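Local coordinates for uncharacterized protein (Thermanaerovibrio acidaminovorans, PDB 3QOO) that is of unknown function but has a hot-dog fold and may be a thioesterase related to the fluoroacetyl-CoA-specific enzymes, at residues A42-T47 against D83-T88; V53-H58 against V99-K104. All coordinates share one frame; numbering follows the deposited sequence.

Interaction 1: residues A42-T47 against D83-T88; sequences AAFLET and DDVTFT
Thr47 and Phe87 carry this contact between the buried face of helix 42-47 and strand 84-88. Thr47 makes a CH-pi contact: its methyl CG2 stands 3.4 Å from the centroid of the Phe87 ring, 4° off the ring normal, and so sits squarely over one face. CB of Thr47 follows it toward the outer end of the same ring, 3.6 Å from CE1 of Phe87. The side-chain torsion of Thr47 explains both halves of its role. With chi1 at -51°, CG2 lies anti to the backbone N and reaches the ring, while OG1 stays beside that N and turns back along the helix.

There OG1 donates a hydrogen bond of 2.9 Å to the carbonyl O of Ala43, which also accepts the backbone N of Thr47; the two donors arrive from opposite faces of the carbonyl plane.

The aromatic pair is a rim contact, not a stack. CD1 of Phe44 touches CZ of Phe87 at 3.6 Å. The ring centroids are 5.8 Å apart and the planes meet at 45°. Two residues earlier in the strand, CG1 of Val85 lies 4.5 Å from CE1 of Phe44, a looser apolar touch.

Ala105 of strand 98-107 packs on Phe44, Val85 and Phe87 alike, and Val112 of strand 110-123 on Phe44 and Val85. On another side of the helix, Leu45 meets Leu45 of the second subunit. This is the N-terminal part of the long helix 41-56 packing on the antiparallel sheet of the hot-dog fold. No hydrogen bond links the two segments, so helix and strand are joined here by apolar and CH-pi packing, with the one hydroxyl at the interface bound inside the helix while its methyl packs over the ring.

Interaction 2: residues V53-H58 against V99-K104; sequences VEILDH and VVLSMK
Segment 53-58, on the C-terminal part of helix 41-56, stands off strand 99-104 at side-chain distance, with CA of Leu56 8.8 Å from CA of Val99 and CA of Ile55 9.8 Å from CA of Leu101. Three methyl-to-methyl contacts join the segments, two of them tip to tip. In one of these, CD1 of Ile55 reaches CD2 of Leu101 at 4.0 Å; in the other, CD2 of Leu56 reaches CG1 of Val99 at 4.1 Å. Leu56 is forked across the pair of strand residues, since its second methyl, CD1, approaches CD1 of Leu101 at 4.3 Å. Leu101 answers in kind, giving CD2 to Ile55 and CD1 to Leu56. In Leu56, CG is anti to the carbonyl carbon (chi1 -58°) and CD1 continues the extended chain toward Leu101, leaving CD2 as the branch that meets Val99.

Val99 and Leu101, two residues apart, project from the same face of the strand, the one turned to the helix. All four side chains are buried and the contact is wholly apolar, with no hydrogen bond between the segments. Around it, Val89 of strand 84-95 packs on both Ile55 and Leu101, while Arg119 of strand 110-123 and Ser66 of strand 64-75 flank Leu56. This part of helix 41-56 thus rests across several strands of the antiparallel sheet, the hot-dog packing of a long helix within the curved sheet.

How the interactions relate
Interactions 1 and 2 hold the two ends of one helix, 41-56, to one antiparallel sheet, their centres 14 Å apart. Interaction 1 uses strand 84-95 and interaction 2 its sheet neighbour and successor in the chain, strand 98-107. The order is 42-47, 53-58, 83-88, 99-104, so the contacts cross along the sequence. They also touch: the backbone N of Thr88 probably hydrogen-bonds to O of Lys104 at 2.8 Å, and selenomethionine Met103 packs against Phe87 and the backbone of Phe44. Together they hold the helix against the sheet at two places along its length, as the central helix of the hot-dog fold.

Interaction 1: residues A42-T47 against D83-T88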
loop_
_atom_site.group_PDB
_atom_site.type_symbol
_atom_site.label_atom_id
_atom_site.label_comp_id
_atom_site.label_asym_id
_atom_site.label_seq_id
_atom_site.Cartn_x
_atom_site.Cartn_y
_atom_site.Cartn_z
ATOM N N ALA A 42 1.117 2.358 -3.911
ATOM C CA ALA A 42 1.626 2.894 -2.657
ATOM C C ALA A 42 1.067 4.287 -2.399
ATOM O O ALA A 42 0.733 4.636 -1.248
ATOM C CB ALA A 42 3.157 2.956 -2.649
ATOM N N ALA A 43 0.939 5.099 -3.445
ATOM C CA ALA A 43 0.376 6.436 -3.305
ATOM C C ALA A 43 -1.087 6.376 -2.914
ATOM O O ALA A 43 -1.539 7.169 -2.081
ATOM C CB ALA A 43 0.550 7.226 -4.590
ATOM N N PHE A 44 -1.864 5.516 -3.542
ATOM C CA PHE A 44 -3.257 5.330 -3.123
ATOM C C PHE A 44 -3.331 4.948 -1.666
ATOM O O PHE A 44 -4.165 5.471 -0.913
ATOM C CB PHE A 44 -3.972 4.282 -3.972
ATOM C CG PHE A 44 -4.331 4.752 -5.345
ATOM C CD1 PHE A 44 -5.367 5.621 -5.551
ATOM C CD2 PHE A 44 -3.689 4.258 -6.453
ATOM C CE1 PHE A 44 -5.711 6.054 -6.793
ATOM C CE2 PHE A 44 -4.048 4.674 -7.723
ATOM C CZ PHE A 44 -5.055 5.572 -7.893
ATOM N N LEU A 45 -2.444 4.050 -1.238
ATOM C CA LEU A 45 -2.424 3.599 0.144
ATOM C C LEU A 45 -2.050 4.740 1.103
ATOM O O LEU A 45 -2.714 4.943 2.125
ATOM C CB LEU A 45 -1.485 2.406 0.286
ATOM C CG LEU A 45 -1.786 1.406 1.399
ATOM C CD1 LEU A 45 -1.034 0.125 1.159
ATOM C CD2 LEU A 45 -1.482 1.947 2.772
ATOM N N GLU A 46 -1.003 5.485 0.787
ATOM C CA GLU A 46 -0.574 6.579 1.637
ATOM C C GLU A 46 -1.728 7.575 1.860
ATOM O O GLU A 46 -1.929 8.098 2.959
ATOM C CB GLU A 46 0.617 7.290 0.996
ATOM C CG GLU A 46 1.125 8.438 1.812
ATOM C CD GLU A 46 2.232 9.206 1.137
ATOM O OE1 GLU A 46 2.775 8.717 0.121
ATOM O OE2 GLU A 46 2.557 10.298 1.650
ATOM N N THR A 47 -2.479 7.861 0.797
ATOM C CA THR A 47 -3.541 8.846 0.873
ATOM C C THR A 47 -4.725 8.316 1.697
ATOM O O THR A 47 -5.325 9.028 2.501
ATOM C CB THR A 47 -3.972 9.276 -0.527
ATOM O OG1 THR A 47 -2.820 9.652 -1.322
ATOM C CG2 THR A 47 -4.967 10.396 -0.417
ATOM N N ASP A 83 -3.687 14.654 -12.915
ATOM C CA ASP A 83 -5.069 14.362 -12.532
ATOM C C ASP A 83 -5.314 14.788 -11.112
ATOM O O ASP A 83 -4.404 14.802 -10.319
ATOM C CB ASP A 83 -5.264 12.858 -12.609
ATOM C CG ASP A 83 -6.706 12.403 -12.641
ATOM O OD1 ASP A 83 -7.638 13.202 -12.901
ATOM O OD2 ASP A 83 -6.898 11.168 -12.482
ATOM N N ASP A 84 -6.549 15.178 -10.819
ATOM C CA ASP A 84 -7.004 15.413 -9.452
ATOM C C ASP A 84 -7.892 14.278 -9.059
ATOM O O ASP A 84 -8.948 14.047 -9.659
ATOM C CB ASP A 84 -7.718 16.746 -9.330
ATOM C CG ASP A 84 -6.745 17.860 -9.353
ATOM O OD1 ASP A 84 -5.914 17.914 -8.435
ATOM O OD2 ASP A 84 -6.802 18.666 -10.272
ATOM N N VAL A 85 -7.461 13.549 -8.055
ATOM C CA VAL A 85 -8.152 12.374 -7.546
ATOM C C VAL A 85 -8.814 12.667 -6.208
ATOM O O VAL A 85 -8.139 13.060 -5.258
ATOM C CB VAL A 85 -7.175 11.167 -7.410
ATOM C CG1 VAL A 85 -7.916 9.943 -6.961
ATOM C CG2 VAL A 85 -6.460 10.912 -8.737
ATOM N N THR A 86 -10.135 12.504 -6.174
ATOM C CA THR A 86 -10.891 12.681 -4.936
ATOM C C THR A 86 -10.949 11.342 -4.196
ATOM O O THR A 86 -11.469 10.360 -4.720
ATOM C CB THR A 86 -12.295 13.203 -5.217
ATOM O OG1 THR A 86 -12.166 14.444 -5.897
ATOM C CG2 THR A 86 -13.122 13.366 -3.961
ATOM N N PHE A 87 -10.421 11.327 -2.981
ATOM C CA PHE A 87 -10.473 10.182 -2.092
ATOM C C PHE A 87 -11.568 10.366 -1.077
ATOM O O PHE A 87 -11.668 11.435 -0.451
ATOM C CB PHE A 87 -9.155 10.010 -1.350
ATOM C CG PHE A 87 -8.010 9.520 -2.171
ATOM C CD1 PHE A 87 -7.516 8.242 -1.977
ATOM C CD2 PHE A 87 -7.386 10.339 -3.091
ATOM C CE1 PHE A 87 -6.405 7.790 -2.688
ATOM C CE2 PHE A 87 -6.299 9.846 -3.825
ATOM C CZ PHE A 87 -5.815 8.586 -3.626
ATOM N N THR A 88 -12.370 9.312 -0.901
ATOM C CA THR A 88 -13.401 9.275 0.129
ATOM C C THR A 88 -13.124 8.056 0.993
ATOM O O THR A 88 -13.054 6.935 0.462
ATOM C CB THR A 88 -14.806 9.161 -0.469
ATOM O OG1 THR A 88 -15.005 10.211 -1.411
ATOM C CG2 THR A 88 -15.861 9.265 0.642
#

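Interaction 2: residues V53-H58 against V99-K104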
loop_
_atom_site.group_PDB
_atom_site.type_symbol
_atom_site.label_atom_id
_atom_site.label_comp_id
_atom_site.label_asym_id
_atom_site.label_seq_id
_atom_site.Cartn_x
_atom_site.Cartn_y
_atom_site.Cartn_z
ATOM N N VAL A 53 -6.402 8.484 9.301
ATOM C CA VAL A 53 -5.874 9.114 10.505
ATOM C C VAL A 53 -6.639 10.410 10.779
ATOM O O VAL A 53 -6.961 10.718 11.947
ATOM C CB VAL A 53 -4.360 9.385 10.355
ATOM C CG1 VAL A 53 -3.823 10.272 11.473
ATOM C CG2 VAL A 53 -3.577 8.078 10.343
ATOM N N GLU A 54 -6.936 11.200 9.752
ATOM C CA GLU A 54 -7.741 12.422 9.920
ATOM C C GLU A 54 -9.149 12.160 10.450
ATOM O O GLU A 54 -9.717 13.019 11.117
ATOM C CB GLU A 54 -7.788 13.232 8.607
ATOM C CG GLU A 54 -6.441 13.881 8.293
ATOM C CD GLU A 54 -6.380 14.628 6.982
ATOM O OE1 GLU A 54 -7.466 14.833 6.363
ATOM O OE2 GLU A 54 -5.226 15.008 6.596
ATOM N N ILE A 55 -9.727 11.008 10.166
ATOM C CA ILE A 55 -11.045 10.686 10.675
ATOM C C ILE A 55 -10.965 10.258 12.125
ATOM O O ILE A 55 -11.787 10.667 12.941
ATOM C CB ILE A 55 -11.686 9.549 9.835
ATOM C CG1 ILE A 55 -11.977 10.024 8.414
ATOM C CG2 ILE A 55 -12.948 9.002 10.494
ATOM C CD1 ILE A 55 -12.203 8.945 7.430
ATOM N N LEU A 56 -9.997 9.407 12.470
ATOM C CA LEU A 56 -10.014 8.748 13.771
ATOM C C LEU A 56 -9.290 9.488 14.883
ATOM O O LEU A 56 -9.806 9.590 15.974
ATOM C CB LEU A 56 -9.378 7.370 13.694
ATOM C CG LEU A 56 -10.014 6.384 12.697
ATOM C CD1 LEU A 56 -9.270 5.067 12.783
ATOM C CD2 LEU A 56 -11.502 6.177 12.982
ATOM N N ASP A 57 -8.079 9.973 14.638
ATOM C CA ASP A 57 -7.185 10.214 15.779
ATOM C C ASP A 57 -7.640 11.378 16.637
ATOM O O ASP A 57 -7.528 11.327 17.866
ATOM C CB ASP A 57 -5.722 10.346 15.342
ATOM C CG ASP A 57 -5.124 9.005 14.999
ATOM O OD1 ASP A 57 -5.848 8.150 14.488
ATOM O OD2 ASP A 57 -3.972 8.764 15.321
ATOM N N HIS A 58 -8.211 12.410 16.016
ATOM C CA HIS A 58 -8.659 13.574 16.786
ATOM C C HIS A 58 -9.866 13.228 17.656
ATOM O O HIS A 58 -10.204 13.992 18.555
ATOM C CB HIS A 58 -8.901 14.800 15.892
ATOM C CG HIS A 58 -10.120 14.697 15.031
ATOM N ND1 HIS A 58 -10.128 14.018 13.824
ATOM C CD2 HIS A 58 -11.365 15.217 15.180
ATOM C CE1 HIS A 58 -11.336 14.112 13.289
ATOM N NE2 HIS A 58 -12.098 14.853 14.083
ATOM N N VAL A 99 -11.085 -0.413 13.856
ATOM C CA VAL A 99 -11.994 0.248 12.954
ATOM C C VAL A 99 -11.594 -0.176 11.547
ATOM O O VAL A 99 -10.413 -0.105 11.182
ATOM C CB VAL A 99 -11.953 1.794 13.087
ATOM C CG1 VAL A 99 -12.978 2.426 12.161
ATOM C CG2 VAL A 99 -12.157 2.241 14.551
ATOM N N VAL A 100 -12.568 -0.613 10.756
ATOM C CA VAL A 100 -12.319 -0.905 9.340
ATOM C C VAL A 100 -12.966 0.234 8.524
ATOM O O VAL A 100 -14.137 0.579 8.755
ATOM C CB VAL A 100 -12.906 -2.258 8.930
ATOM C CG1 VAL A 100 -12.646 -2.487 7.434
ATOM C CG2 VAL A 100 -12.286 -3.419 9.745
ATOM N N LEU A 101 -12.183 0.825 7.639
ATOM C CA LEU A 101 -12.601 1.890 6.765
ATOM C C LEU A 101 -12.504 1.460 5.319
ATOM O O LEU A 101 -11.568 0.745 4.946
ATOM C CB LEU A 101 -11.712 3.112 6.991
ATOM C CG LEU A 101 -11.704 3.596 8.458
ATOM C CD1 LEU A 101 -10.456 3.100 9.180
ATOM C CD2 LEU A 101 -11.766 5.103 8.537
ATOM N N SER A 102 -13.462 1.891 4.506
ATOM C CA SER A 102 -13.413 1.688 3.087
ATOM C C SER A 102 -12.945 2.964 2.387
ATOM O O SER A 102 -12.993 4.049 2.954
ATOM C CB SER A 102 -14.790 1.317 2.605
ATOM O OG SER A 102 -15.712 2.344 2.843
HETATM N N MSE A 103 -12.486 2.800 1.157
HETATM C CA MSE A 103 -11.933 3.896 0.373
HETATM C C MSE A 103 -12.389 3.784 -1.063
HETATM O O MSE A 103 -12.444 2.687 -1.638
HETATM C CB MSE A 103 -10.390 3.864 0.426
HETATM C CG MSE A 103 -9.679 4.960 -0.311
HETATM SE SE MSE A 103 -9.327 4.587 -2.191
HETATM C CE MSE A 103 -7.691 3.525 -1.973
ATOM N N LYS A 104 -12.695 4.936 -1.647
ATOM C CA LYS A 104 -12.913 5.054 -3.064
ATOM C C LYS A 104 -12.182 6.278 -3.555
ATOM O O LYS A 104 -12.216 7.321 -2.917
ATOM C CB LYS A 104 -14.418 5.124 -3.412
ATOM C CG LYS A 104 -14.750 4.870 -4.881
ATOM C CD LYS A 104 -16.216 4.483 -5.039
ATOM C CE LYS A 104 -16.601 4.264 -6.498
ATOM N NZ LYS A 104 -18.034 3.858 -6.580
#